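Local coordinates for protein multiheme cytochrome cf (Carboxydothermus ferrireducens DSM 11255, PDB 6QVM) that probably passes electrons through its eleven hemes to insoluble Fe(III) outside the cell while held in the S-layer, at residues M246-D251 with V273-T278; Y287-Y292 with H306-L311; H318-P323 with F344-I349. All blocks are in the same frame, centred on the assembly; numbering follows the deposited sequence.

Contact 1 of 3, residues M246-D251 with V273-T278. With HEC (heme c), chain J.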
loop_
_atom_site.group_PDB
_atom_site.type_symbol
_atom_site.label_atom_id
_atom_site.label_comp_id
_atom_site.label_asym_id
_atom_site.label_seq_id
_atom_site.Cartn_x
_atom_site.Cartn_y
_atom_site.Cartn_z
ATOM N N MET A 246 0.987 0.315 -13.691
ATOM C CA MET A 246 0.814 1.556 -14.443
ATOM C C MET A 246 1.637 1.577 -15.728
ATOM O O MET A 246 1.204 2.159 -16.732
ATOM C CB MET A 246 1.179 2.752 -13.560
ATOM C CG MET A 246 1.102 4.109 -14.246
ATOM S SD MET A 246 -0.584 4.615 -14.643
ATOM C CE MET A 246 -0.335 6.332 -15.090
ATOM N N VAL A 247 2.804 0.938 -15.730
ATOM C CA VAL A 247 3.747 1.027 -16.841
ATOM C C VAL A 247 4.112 -0.381 -17.287
ATOM O O VAL A 247 4.645 -1.171 -16.498
ATOM C CB VAL A 247 5.006 1.822 -16.455
ATOM C CG1 VAL A 247 5.989 1.864 -17.604
ATOM C CG2 VAL A 247 4.627 3.230 -16.006
ATOM N N LYS A 248 3.841 -0.687 -18.552
ATOM C CA LYS A 248 4.100 -1.997 -19.128
ATOM C C LYS A 248 4.981 -1.880 -20.363
ATOM O O LYS A 248 5.160 -0.796 -20.927
ATOM C CB LYS A 248 2.800 -2.712 -19.515
ATOM C CG LYS A 248 1.893 -3.046 -18.347
ATOM C CD LYS A 248 2.644 -3.879 -17.330
ATOM C CE LYS A 248 1.726 -4.369 -16.235
ATOM N NZ LYS A 248 2.475 -5.122 -15.200
ATOM N N THR A 249 5.518 -3.021 -20.784
ATOM C CA THR A 249 6.085 -3.183 -22.112
ATOM C C THR A 249 5.074 -3.892 -23.007
ATOM O O THR A 249 4.202 -4.622 -22.521
ATOM C CB THR A 249 7.398 -3.973 -22.053
ATOM O OG1 THR A 249 7.175 -5.240 -21.420
ATOM C CG2 THR A 249 8.467 -3.198 -21.288
ATOM N N PRO A 250 5.145 -3.673 -24.327
ATOM C CA PRO A 250 4.095 -4.205 -25.223
ATOM C C PRO A 250 3.893 -5.716 -25.171
ATOM O O PRO A 250 2.757 -6.176 -25.345
ATOM C CB PRO A 250 4.570 -3.746 -26.608
ATOM C CG PRO A 250 5.285 -2.474 -26.330
ATOM C CD PRO A 250 6.000 -2.689 -25.016
ATOM N N ASP A 251 4.943 -6.514 -24.948
ATOM C CA ASP A 251 4.759 -7.965 -24.947
ATOM C C ASP A 251 3.843 -8.432 -23.819
ATOM O O ASP A 251 3.336 -9.557 -23.868
ATOM C CB ASP A 251 6.117 -8.678 -24.858
ATOM C CG ASP A 251 6.981 -8.164 -23.720
ATOM O OD1 ASP A 251 6.590 -8.330 -22.545
ATOM O OD2 ASP A 251 8.055 -7.594 -24.007
ATOM N N VAL A 273 4.059 1.133 -22.329
ATOM C CA VAL A 273 2.616 1.322 -22.411
ATOM C C VAL A 273 2.129 1.821 -21.059
ATOM O O VAL A 273 2.414 1.207 -20.024
ATOM C CB VAL A 273 1.893 0.023 -22.802
ATOM C CG1 VAL A 273 0.388 0.260 -22.902
ATOM C CG2 VAL A 273 2.452 -0.525 -24.105
ATOM N N ILE A 274 1.414 2.940 -21.064
ATOM C CA ILE A 274 0.819 3.479 -19.850
ATOM C C ILE A 274 -0.551 2.833 -19.683
ATOM O O ILE A 274 -1.428 2.979 -20.541
ATOM C CB ILE A 274 0.723 5.010 -19.904
ATOM C CG1 ILE A 274 2.087 5.608 -20.264
ATOM C CG2 ILE A 274 0.248 5.560 -18.573
ATOM C CD1 ILE A 274 3.242 5.066 -19.427
ATOM N N ASN A 275 -0.732 2.113 -18.579
ATOM C CA ASN A 275 -1.806 1.134 -18.431
ATOM C C ASN A 275 -2.786 1.597 -17.358
ATOM O O ASN A 275 -2.472 1.552 -16.164
ATOM C CB ASN A 275 -1.214 -0.235 -18.099
ATOM C CG ASN A 275 -2.263 -1.324 -17.998
ATOM O OD1 ASN A 275 -3.342 -1.227 -18.583
ATOM N ND2 ASN A 275 -1.952 -2.368 -17.237
ATOM N N SER A 276 -3.983 2.017 -17.784
ATOM C CA SER A 276 -5.030 2.498 -16.889
ATOM C C SER A 276 -6.259 1.601 -17.028
ATOM O O SER A 276 -6.312 0.780 -17.951
ATOM C CB SER A 276 -5.369 3.957 -17.210
ATOM O OG SER A 276 -6.236 4.047 -18.328
ATOM N N PRO A 277 -7.262 1.716 -16.146
ATOM C CA PRO A 277 -8.413 0.795 -16.234
ATOM C C PRO A 277 -9.167 0.835 -17.556
ATOM O O PRO A 277 -9.753 -0.182 -17.948
ATOM C CB PRO A 277 -9.302 1.241 -15.065
ATOM C CG PRO A 277 -8.348 1.817 -14.076
ATOM C CD PRO A 277 -7.272 2.488 -14.888
ATOM N N THR A 278 -9.166 1.967 -18.268
ATOM C CA THR A 278 -9.956 2.080 -19.488
ATOM C C THR A 278 -9.132 2.295 -20.751
ATOM O O THR A 278 -9.660 2.084 -21.847
ATOM C CB THR A 278 -10.975 3.223 -19.371
ATOM O OG1 THR A 278 -10.280 4.431 -19.047
ATOM C CG2 THR A 278 -12.014 2.922 -18.301
HETATM FE FE HEC J . -2.260 6.045 -6.096
HETATM C CHA HEC J . -4.117 4.931 -8.721
HETATM C CHB HEC J . -4.957 5.565 -3.995
HETATM C CHC HEC J . -0.247 6.627 -3.367
HETATM C CHD HEC J . 0.277 7.090 -8.198
HETATM N NA HEC J . -4.170 5.365 -6.304
HETATM C C1A HEC J . -4.754 5.001 -7.501
HETATM C C2A HEC J . -6.151 4.708 -7.254
HETATM C C3A HEC J . -6.385 4.887 -5.950
HETATM C C4A HEC J . -5.147 5.309 -5.332
HETATM C CMA HEC J . -7.740 4.695 -5.243
HETATM C CAA HEC J . -7.178 4.273 -8.321
HETATM C CBA HEC J . -7.249 2.750 -8.355
HETATM C CGA HEC J . -8.355 2.343 -9.293
HETATM O O1A HEC J . -8.527 2.994 -10.361
HETATM O O2A HEC J . -9.063 1.355 -8.969
HETATM N NB HEC J . -2.550 6.097 -4.063
HETATM C C1B HEC J . -3.735 5.813 -3.406
HETATM C C2B HEC J . -3.475 5.828 -1.984
HETATM C C3B HEC J . -2.173 6.132 -1.802
HETATM C C4B HEC J . -1.566 6.302 -3.114
HETATM C CMB HEC J . -4.567 5.580 -0.918
HETATM C CAB HEC J . -1.424 6.275 -0.452
HETATM C CBB HEC J . -1.484 4.987 0.406
HETATM N NC HEC J . -0.365 6.789 -5.839
HETATM C C1C HEC J . 0.300 6.858 -4.622
HETATM C C2C HEC J . 1.679 7.249 -4.878
HETATM C C3C HEC J . 1.852 7.315 -6.220
HETATM C C4C HEC J . 0.552 7.068 -6.841
HETATM C CMC HEC J . 2.773 7.379 -3.790
HETATM C CAC HEC J . 3.141 7.702 -7.009
HETATM C CBC HEC J . 4.352 6.779 -6.727
HETATM N ND HEC J . -1.966 6.018 -8.137
HETATM C C1D HEC J . -0.831 6.507 -8.789
HETATM C C2D HEC J . -1.009 6.320 -10.210
HETATM C C3D HEC J . -2.377 5.648 -10.365
HETATM C C4D HEC J . -2.898 5.496 -9.030
HETATM C CMD HEC J . -0.037 6.708 -11.340
HETATM C CAD HEC J . -3.051 5.197 -11.670
HETATM C CBD HEC J . -2.732 3.703 -11.790
HETATM C CGD HEC J . -3.178 3.129 -13.111
HETATM O O1D HEC J . -4.102 3.719 -13.730
HETATM O O2D HEC J . -2.616 2.081 -13.532
#

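Contact 2 of 3, residues Y287-Y292 with H306-L311. With HEC (heme c), chain H.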
loop_
_atom_site.group_PDB
_atom_site.type_symbol
_atom_site.label_atom_id
_atom_site.label_comp_id
_atom_site.label_asym_id
_atom_site.label_seq_id
_atom_site.Cartn_x
_atom_site.Cartn_y
_atom_site.Cartn_z
ATOM N N TYR A 287 10.605 8.683 -25.926
ATOM C CA TYR A 287 9.827 8.930 -24.714
ATOM C C TYR A 287 8.681 9.909 -24.909
ATOM O O TYR A 287 8.133 10.416 -23.914
ATOM C CB TYR A 287 10.709 9.407 -23.554
ATOM C CG TYR A 287 11.721 8.379 -23.134
ATOM C CD1 TYR A 287 11.385 7.376 -22.237
ATOM C CD2 TYR A 287 13.009 8.403 -23.645
ATOM C CE1 TYR A 287 12.308 6.432 -21.848
ATOM C CE2 TYR A 287 13.943 7.459 -23.269
ATOM C CZ TYR A 287 13.584 6.475 -22.370
ATOM O OH TYR A 287 14.496 5.525 -21.985
ATOM N N LYS A 288 8.290 10.187 -26.147
ATOM C CA LYS A 288 7.128 11.019 -26.406
ATOM C C LYS A 288 5.926 10.141 -26.705
ATOM O O LYS A 288 6.060 9.038 -27.237
ATOM C CB LYS A 288 7.370 11.976 -27.572
ATOM C CG LYS A 288 8.546 12.905 -27.374
ATOM C CD LYS A 288 8.421 14.187 -28.171
ATOM C CE LYS A 288 9.694 15.014 -28.045
ATOM N NZ LYS A 288 9.455 16.453 -28.353
ATOM N N TYR A 289 4.744 10.642 -26.360
ATOM C CA TYR A 289 3.535 9.879 -26.602
ATOM C C TYR A 289 3.282 9.742 -28.101
ATOM O O TYR A 289 3.777 10.519 -28.921
ATOM C CB TYR A 289 2.345 10.533 -25.905
ATOM C CG TYR A 289 2.393 10.378 -24.402
ATOM C CD1 TYR A 289 2.120 9.156 -23.806
ATOM C CD2 TYR A 289 2.725 11.448 -23.581
ATOM C CE1 TYR A 289 2.162 9.004 -22.438
ATOM C CE2 TYR A 289 2.774 11.303 -22.209
ATOM C CZ TYR A 289 2.487 10.080 -21.648
ATOM O OH TYR A 289 2.537 9.926 -20.290
ATOM N N MET A 290 2.511 8.726 -28.448
ATOM C CA MET A 290 2.278 8.296 -29.815
ATOM C C MET A 290 0.908 8.751 -30.301
ATOM O O MET A 290 0.039 9.104 -29.499
ATOM C CB MET A 290 2.396 6.772 -29.903
ATOM C CG MET A 290 3.685 6.230 -29.305
ATOM S SD MET A 290 4.887 5.751 -30.551
ATOM C CE MET A 290 5.489 4.247 -29.816
ATOM N N PRO A 291 0.684 8.778 -31.617
ATOM C CA PRO A 291 -0.568 9.355 -32.136
ATOM C C PRO A 291 -1.829 8.560 -31.811
ATOM O O PRO A 291 -2.924 9.126 -31.914
ATOM C CB PRO A 291 -0.323 9.415 -33.653
ATOM C CG PRO A 291 0.742 8.404 -33.914
ATOM C CD PRO A 291 1.629 8.468 -32.705
ATOM N N TYR A 292 -1.728 7.284 -31.431
ATOM C CA TYR A 292 -2.902 6.491 -31.090
ATOM C C TYR A 292 -2.868 6.059 -29.631
ATOM O O TYR A 292 -1.802 5.832 -29.054
ATOM C CB TYR A 292 -3.025 5.232 -31.958
ATOM C CG TYR A 292 -3.386 5.463 -33.404
ATOM C CD1 TYR A 292 -4.267 6.469 -33.782
ATOM C CD2 TYR A 292 -2.851 4.653 -34.395
ATOM C CE1 TYR A 292 -4.596 6.664 -35.113
ATOM C CE2 TYR A 292 -3.172 4.836 -35.722
ATOM C CZ TYR A 292 -4.046 5.842 -36.079
ATOM O OH TYR A 292 -4.364 6.022 -37.407
ATOM N N HIS A 306 -1.854 13.455 -27.023
ATOM C CA HIS A 306 -0.714 13.610 -26.129
ATOM C C HIS A 306 0.572 13.691 -26.944
ATOM O O HIS A 306 0.812 12.863 -27.829
ATOM C CB HIS A 306 -0.639 12.447 -25.140
ATOM C CG HIS A 306 -1.577 12.571 -23.977
ATOM N ND1 HIS A 306 -2.731 11.827 -23.868
ATOM C CD2 HIS A 306 -1.525 13.347 -22.868
ATOM C CE1 HIS A 306 -3.353 12.141 -22.743
ATOM N NE2 HIS A 306 -2.641 13.062 -22.118
ATOM N N THR A 307 1.404 14.690 -26.643
ATOM C CA THR A 307 2.706 14.817 -27.276
ATOM C C THR A 307 3.825 15.081 -26.281
ATOM O O THR A 307 4.971 15.276 -26.705
ATOM C CB THR A 307 2.702 15.935 -28.331
ATOM O OG1 THR A 307 2.243 17.160 -27.740
ATOM C CG2 THR A 307 1.815 15.570 -29.520
ATOM N N GLN A 308 3.533 15.085 -24.982
ATOM C CA GLN A 308 4.550 15.355 -23.976
ATOM C C GLN A 308 5.630 14.277 -23.985
ATOM O O GLN A 308 5.456 13.177 -24.517
ATOM C CB GLN A 308 3.933 15.444 -22.575
ATOM C CG GLN A 308 2.806 16.454 -22.423
ATOM C CD GLN A 308 1.447 15.872 -22.753
ATOM O OE1 GLN A 308 1.315 15.036 -23.646
ATOM N NE2 GLN A 308 0.425 16.312 -22.027
ATOM N N ASN A 309 6.773 14.621 -23.392
ATOM C CA ASN A 309 7.801 13.641 -23.065
ATOM C C ASN A 309 7.389 12.970 -21.761
ATOM O O ASN A 309 7.341 13.616 -20.708
ATOM C CB ASN A 309 9.171 14.306 -22.955
ATOM C CG ASN A 309 10.302 13.301 -22.757
ATOM O OD1 ASN A 309 10.175 12.339 -21.993
ATOM N ND2 ASN A 309 11.417 13.528 -23.441
ATOM N N TRP A 310 7.091 11.670 -21.832
ATOM C CA TRP A 310 6.590 10.957 -20.662
ATOM C C TRP A 310 7.645 10.892 -19.570
ATOM O O TRP A 310 7.340 11.066 -18.386
ATOM C CB TRP A 310 6.132 9.553 -21.051
ATOM C CG TRP A 310 5.997 8.621 -19.883
ATOM C CD1 TRP A 310 4.929 8.512 -19.037
ATOM C CD2 TRP A 310 6.967 7.671 -19.428
ATOM N NE1 TRP A 310 5.174 7.553 -18.086
ATOM C CE2 TRP A 310 6.417 7.017 -18.306
ATOM C CE3 TRP A 310 8.244 7.303 -19.866
ATOM C CZ2 TRP A 310 7.100 6.022 -17.613
ATOM C CZ3 TRP A 310 8.922 6.312 -19.176
ATOM C CH2 TRP A 310 8.350 5.686 -18.060
ATOM N N LEU A 311 8.898 10.653 -19.953
ATOM C CA LEU A 311 9.961 10.517 -18.961
ATOM C C LEU A 311 10.190 11.820 -18.206
ATOM O O LEU A 311 10.414 11.810 -16.989
ATOM C CB LEU A 311 11.243 10.051 -19.643
ATOM C CG LEU A 311 12.414 9.611 -18.766
ATOM C CD1 LEU A 311 12.018 8.454 -17.866
ATOM C CD2 LEU A 311 13.602 9.227 -19.638
HETATM FE FE HEC H . -0.977 10.686 -14.372
HETATM C CHA HEC H . -3.742 8.742 -13.603
HETATM C CHB HEC H . -1.452 9.963 -17.703
HETATM C CHC HEC H . 1.606 12.816 -15.195
HETATM C CHD HEC H . -0.228 11.065 -11.061
HETATM N NA HEC H . -2.341 9.566 -15.452
HETATM C C1A HEC H . -3.380 8.819 -14.930
HETATM C C2A HEC H . -4.047 8.145 -16.026
HETATM C C3A HEC H . -3.421 8.480 -17.161
HETATM C C4A HEC H . -2.336 9.380 -16.821
HETATM C CMA HEC H . -3.791 7.982 -18.573
HETATM C CAA HEC H . -5.277 7.221 -15.888
HETATM C CBA HEC H . -6.516 8.119 -15.875
HETATM C CGA HEC H . -7.778 7.294 -15.856
HETATM O O1A HEC H . -7.960 6.463 -14.923
HETATM O O2A HEC H . -8.614 7.495 -16.776
HETATM N NB HEC H . -0.061 11.257 -16.113
HETATM C C1B HEC H . -0.494 10.909 -17.382
HETATM C C2B HEC H . 0.252 11.705 -18.333
HETATM C C3B HEC H . 1.104 12.497 -17.647
HETATM C C4B HEC H . 0.919 12.225 -16.235
HETATM C CMB HEC H . 0.074 11.603 -19.864
HETATM C CAB HEC H . 2.120 13.520 -18.212
HETATM C CBB HEC H . 1.421 14.640 -19.019
HETATM N NC HEC H . 0.441 11.719 -13.325
HETATM C C1C HEC H . 1.397 12.567 -13.854
HETATM C C2C HEC H . 2.126 13.176 -12.757
HETATM C C3C HEC H . 1.618 12.694 -11.607
HETATM C C4C HEC H . 0.552 11.769 -11.951
HETATM C CMC HEC H . 3.290 14.176 -12.921
HETATM C CAC HEC H . 2.063 13.009 -10.156
HETATM C CBC HEC H . 1.801 14.490 -9.816
HETATM N ND HEC H . -1.836 9.986 -12.619
HETATM C C1D HEC H . -1.364 10.336 -11.359
HETATM C C2D HEC H . -2.270 9.812 -10.371
HETATM C C3D HEC H . -3.374 9.083 -11.157
HETATM C C4D HEC H . -3.017 9.247 -12.545
HETATM C CMD HEC H . -2.093 9.976 -8.849
HETATM C CAD HEC H . -4.612 8.329 -10.615
HETATM C CBD HEC H . -5.447 9.252 -9.724
HETATM C CGD HEC H . -6.251 10.207 -10.567
HETATM O O1D HEC H . -6.374 9.953 -11.786
HETATM O O2D HEC H . -6.768 11.217 -10.030
#

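Contact 3 of 3, residues H318-P323 with F344-I349. With HEC (heme c), chain H.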
loop_
_atom_site.group_PDB
_atom_site.type_symbol
_atom_site.label_atom_id
_atom_site.label_comp_id
_atom_site.label_asym_id
_atom_site.label_seq_id
_atom_site.Cartn_x
_atom_site.Cartn_y
_atom_site.Cartn_z
ATOM N N HIS A 318 4.810 7.624 -12.065
ATOM C CA HIS A 318 4.406 6.365 -12.668
ATOM C C HIS A 318 5.427 5.248 -12.476
ATOM O O HIS A 318 5.160 4.115 -12.881
ATOM C CB HIS A 318 4.120 6.548 -14.166
ATOM C CG HIS A 318 3.086 7.580 -14.478
ATOM N ND1 HIS A 318 2.837 8.007 -15.765
ATOM C CD2 HIS A 318 2.246 8.282 -13.678
ATOM C CE1 HIS A 318 1.884 8.925 -15.745
ATOM N NE2 HIS A 318 1.498 9.103 -14.492
ATOM N N VAL A 319 6.572 5.526 -11.852
ATOM C CA VAL A 319 7.633 4.544 -11.695
ATOM C C VAL A 319 8.189 4.620 -10.279
ATOM O O VAL A 319 7.845 5.500 -9.489
ATOM C CB VAL A 319 8.763 4.726 -12.732
ATOM C CG1 VAL A 319 8.206 4.604 -14.154
ATOM C CG2 VAL A 319 9.449 6.054 -12.526
ATOM N N THR A 320 9.055 3.660 -9.966
ATOM C CA THR A 320 9.603 3.487 -8.630
ATOM C C THR A 320 11.098 3.240 -8.735
ATOM O O THR A 320 11.569 2.623 -9.693
ATOM C CB THR A 320 8.932 2.306 -7.911
ATOM O OG1 THR A 320 7.517 2.517 -7.856
ATOM C CG2 THR A 320 9.482 2.148 -6.486
ATOM N N GLY A 321 11.845 3.734 -7.753
ATOM C CA GLY A 321 13.207 3.294 -7.544
ATOM C C GLY A 321 14.300 4.258 -7.937
ATOM O O GLY A 321 15.473 3.869 -7.911
ATOM N N TYR A 322 13.966 5.491 -8.291
ATOM C CA TYR A 322 15.004 6.421 -8.701
ATOM C C TYR A 322 15.522 7.224 -7.511
ATOM O O TYR A 322 14.852 7.330 -6.478
ATOM C CB TYR A 322 14.472 7.351 -9.792
ATOM C CG TYR A 322 13.165 8.043 -9.478
ATOM C CD1 TYR A 322 13.142 9.274 -8.838
ATOM C CD2 TYR A 322 11.954 7.473 -9.846
ATOM C CE1 TYR A 322 11.943 9.910 -8.562
ATOM C CE2 TYR A 322 10.757 8.097 -9.576
ATOM C CZ TYR A 322 10.754 9.315 -8.938
ATOM O OH TYR A 322 9.556 9.933 -8.678
ATOM N N PRO A 323 16.727 7.791 -7.617
ATOM C CA PRO A 323 17.311 8.501 -6.469
ATOM C C PRO A 323 16.475 9.699 -6.047
ATOM O O PRO A 323 15.892 10.402 -6.875
ATOM C CB PRO A 323 18.687 8.940 -6.982
ATOM C CG PRO A 323 18.992 8.005 -8.097
ATOM C CD PRO A 323 17.672 7.707 -8.745
ATOM N N PHE A 344 14.984 5.014 -12.929
ATOM C CA PHE A 344 14.114 4.150 -12.146
ATOM C C PHE A 344 14.415 2.684 -12.427
ATOM O O PHE A 344 14.877 2.313 -13.508
ATOM C CB PHE A 344 12.640 4.447 -12.432
ATOM C CG PHE A 344 12.224 4.185 -13.852
ATOM C CD1 PHE A 344 11.694 2.957 -14.217
ATOM C CD2 PHE A 344 12.336 5.172 -14.819
ATOM C CE1 PHE A 344 11.305 2.709 -15.519
ATOM C CE2 PHE A 344 11.940 4.935 -16.125
ATOM C CZ PHE A 344 11.430 3.697 -16.478
ATOM N N THR A 345 14.135 1.845 -11.433
ATOM C CA THR A 345 14.392 0.416 -11.533
ATOM C C THR A 345 13.138 -0.445 -11.508
ATOM O O THR A 345 13.249 -1.658 -11.712
ATOM C CB THR A 345 15.324 -0.038 -10.399
ATOM O OG1 THR A 345 14.752 0.324 -9.134
ATOM C CG2 THR A 345 16.697 0.607 -10.540
ATOM N N GLU A 346 11.965 0.129 -11.249
ATOM C CA GLU A 346 10.714 -0.620 -11.254
ATOM C C GLU A 346 9.664 0.200 -11.992
ATOM O O GLU A 346 9.324 1.312 -11.545
ATOM C CB GLU A 346 10.251 -0.948 -9.837
ATOM C CG GLU A 346 9.021 -1.850 -9.791
ATOM C CD GLU A 346 8.585 -2.175 -8.372
ATOM O OE1 GLU A 346 7.434 -2.636 -8.200
ATOM O OE2 GLU A 346 9.391 -1.960 -7.435
ATOM N N PRO A 347 9.133 -0.290 -13.106
ATOM C CA PRO A 347 7.993 0.391 -13.728
ATOM C C PRO A 347 6.751 0.202 -12.876
ATOM O O PRO A 347 6.508 -0.883 -12.343
ATOM C CB PRO A 347 7.861 -0.301 -15.089
ATOM C CG PRO A 347 8.440 -1.655 -14.863
ATOM C CD PRO A 347 9.567 -1.468 -13.881
ATOM N N GLY A 348 5.968 1.269 -12.736
ATOM C CA GLY A 348 4.787 1.212 -11.898
ATOM C C GLY A 348 5.070 1.636 -10.476
ATOM O O GLY A 348 6.205 1.921 -10.077
ATOM N N ILE A 349 3.997 1.690 -9.691
ATOM C CA ILE A 349 4.068 2.109 -8.295
ATOM C C ILE A 349 4.189 0.842 -7.454
ATOM O O ILE A 349 3.203 0.146 -7.213
ATOM C CB ILE A 349 2.855 2.952 -7.887
ATOM C CG1 ILE A 349 2.817 4.261 -8.676
ATOM C CG2 ILE A 349 2.858 3.225 -6.395
ATOM C CD1 ILE A 349 2.088 4.176 -9.989
HETATM FE FE HEC H . -0.977 10.686 -14.372
HETATM C CHA HEC H . -3.742 8.742 -13.603
HETATM C CHB HEC H . -1.452 9.963 -17.703
HETATM C CHC HEC H . 1.606 12.816 -15.195
HETATM C CHD HEC H . -0.228 11.065 -11.061
HETATM N NA HEC H . -2.341 9.566 -15.452
HETATM C C1A HEC H . -3.380 8.819 -14.930
HETATM C C2A HEC H . -4.047 8.145 -16.026
HETATM C C3A HEC H . -3.421 8.480 -17.161
HETATM C C4A HEC H . -2.336 9.380 -16.821
HETATM C CMA HEC H . -3.791 7.982 -18.573
HETATM C CAA HEC H . -5.277 7.221 -15.888
HETATM C CBA HEC H . -6.516 8.119 -15.875
HETATM C CGA HEC H . -7.778 7.294 -15.856
HETATM O O1A HEC H . -7.960 6.463 -14.923
HETATM O O2A HEC H . -8.614 7.495 -16.776
HETATM N NB HEC H . -0.061 11.257 -16.113
HETATM C C1B HEC H . -0.494 10.909 -17.382
HETATM C C2B HEC H . 0.252 11.705 -18.333
HETATM C C3B HEC H . 1.104 12.497 -17.647
HETATM C C4B HEC H . 0.919 12.225 -16.235
HETATM C CMB HEC H . 0.074 11.603 -19.864
HETATM C CAB HEC H . 2.120 13.520 -18.212
HETATM C CBB HEC H . 1.421 14.640 -19.019
HETATM N NC HEC H . 0.441 11.719 -13.325
HETATM C C1C HEC H . 1.397 12.567 -13.854
HETATM C C2C HEC H . 2.126 13.176 -12.757
HETATM C C3C HEC H . 1.618 12.694 -11.607
HETATM C C4C HEC H . 0.552 11.769 -11.951
HETATM C CMC HEC H . 3.290 14.176 -12.921
HETATM C CAC HEC H . 2.063 13.009 -10.156
HETATM C CBC HEC H . 1.801 14.490 -9.816
HETATM N ND HEC H . -1.836 9.986 -12.619
HETATM C C1D HEC H . -1.364 10.336 -11.359
HETATM C C2D HEC H . -2.270 9.812 -10.371
HETATM C C3D HEC H . -3.374 9.083 -11.157
HETATM C C4D HEC H . -3.017 9.247 -12.545
HETATM C CMD HEC H . -2.093 9.976 -8.849
HETATM C CAD HEC H . -4.612 8.329 -10.615
HETATM C CBD HEC H . -5.447 9.252 -9.724
HETATM C CGD HEC H . -6.251 10.207 -10.567
HETATM O O1D HEC H . -6.374 9.953 -11.786
HETATM O O2D HEC H . -6.768 11.217 -10.030
#

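Contact 1 of 3, residues M246-D251 with V273-T278
Lys248 and Val273 exchange two backbone hydrogen bonds, Lys248 N to Val273 O at 2.8 Å and Val273 N to Lys248 O at 2.6 Å. Two pairs further along, Asn275 N gives its hydrogen to Met246 O over 2.7 Å. Between these bonds Val247 and Ile274 form a non-hydrogen-bonded antiparallel pair, where the CA hydrogens of both residues lean on carbonyl oxygens of the partner segment. The side-chain amide of Asn275 is held at both ends, OD1 by Lys296 NZ and ND2 by Asn245 O, while the ammonium of Lys248 turns off to Asn245 OD1. These pairs add the short strand 247-248 to one margin of a five-stranded antiparallel sheet, with strand 270-275 as its neighbour, and the Met246 and Asn275 end of the pair lies beside a heme. Asn275 O lies 2.7 Å from O2D, a propionate oxygen of the chain J heme c. The chain of Met246 bends at chi2 (69°), which places SD 3.4 Å from the propionate carbon CGD of the same heme. Its methyl CE reaches the branch methyl of Ile274, CE to CG2 at 3.6 Å. The other arm of Ile274 runs alongside Val247, pointing the same way, with CD1 4.1 Å from Val247 CG2. Val273 projects from the opposite face of the sheet, and its CG2 meets the ring atom CG of Pro250 at 4.1 Å.

Contact 2 of 3, residues Y287-Y292 with H306-L311
Tyr287-Met290 and His306-Leu311 run nearly antiparallel, their end-to-end directions 162° apart, and a single bridge joins Lys288 to Asn309. Trp310 N donates to Tyr287 O at 2.6 Å, and Tyr289 N donates to Gln308 O at a longer 3.2 Å. Both donors sit nearly along the C=O axis. Between them Lys288 CA brings its hydrogen to Gln308 O. Tyr287 points into the contact and lies alongside Leu311, whose CD2 rests over the centre of the phenol ring, 3.7 Å above it. The indole of Trp310 meets that ring rim to rim, with CE3 3.9 Å from Tyr287 CD1, while the Tyr287 hydroxyl is hydrogen-bonded to Glu342 OE1. Asn309 carries CG anti to its backbone N (chi1 -174°), and its OD1, packed 3.4 Å from Tyr287 CB, caps Val312 N at the start of helix 310-313. Tyr289 lies side by side with His306, which turns a ring edge toward the phenol face, centroids 5.4 Å apart and planes at 50°. The side chains of Trp310 and Tyr289 cross at about a right angle, Trp310 CB 3.7 Å from Tyr289 CZ. The phenol of Tyr289 and the imidazole of His306, held through ND1 by Asp304, both approach the methyl CMB of the chain H heme c. Tyr289, His306 and Trp310 thus make an aromatic cluster, two of its members lining a heme pocket, beside the N-capped helix that leads to a CXXCH heme-attachment motif.

Contact 3 of 3, residues H318-P323 with F344-I349
His318, the histidine of a CXXCH heme-attachment motif, meets Gly348 through its carbonyl oxygen, which takes a weak hydrogen bond from Gly348 N, while its imidazole turns the other way to the chain H heme c. The iron lies in the plane of that ring at its edge, 2.9 Å from NE2; this is long for a coordinate bond, but the placing is consistent with the axial ligand expected of the motif. The next residues pair as two short antiparallel strands. Thr320 N donates to Glu346 O at 2.8 Å, and Thr320 O receives two backbone hydrogens, from Glu346 N at 3.0 Å and from Thr345 N at 3.2 Å. Two residues facing one make this a classic beta bulge. The hydroxyl of Thr320, set beside its own backbone N (chi1 -57°), gives its proton to a lone pair of Gly348 O at 2.6 Å and accepts one from Gly350 N. On the face of the strand pair that carries Val319 and Pro347, the Val319 side chain crosses that of Phe344 at about a right angle, with CG1 3.8 Å above the centre of the phenyl ring and CG2 3.6 Å from Phe344 CB. Tyr322 turns a ring edge to the same CB, and its OH is fixed by Lys316 O and Gly327 N. At the turn out of the strand Gly321 has backbone angles of 107° and 8° that suit glycine, and Thr345 OG1 sits close to its CA. Helix 310-313 packs on Val319 and Phe344 through Trp310 and Leu311, and strand 247-248 touches His318 and Pro347 through Val247.

The three contacts follow one another along the chain and converge on the hemes. Contact 1 and contact 2, centres about 14 Å apart, meet where Ile274 CD1 touches Trp310 NE1 at 3.4 Å. Trp310 also joins contact 2 to contact 3, its NE1 lying 3.3 Å from His318 ND1 and its CZ2 3.9 Å from Val319 CG1. Contact 1 reaches contact 3 directly, Met246 CE being 3.4 Å from His318 NE2, so that Met246 touches both the chain J heme and the imidazole facing the chain H iron. Contacts 2 and 3 approach that chain H heme at different places, its CMB methyl and its iron.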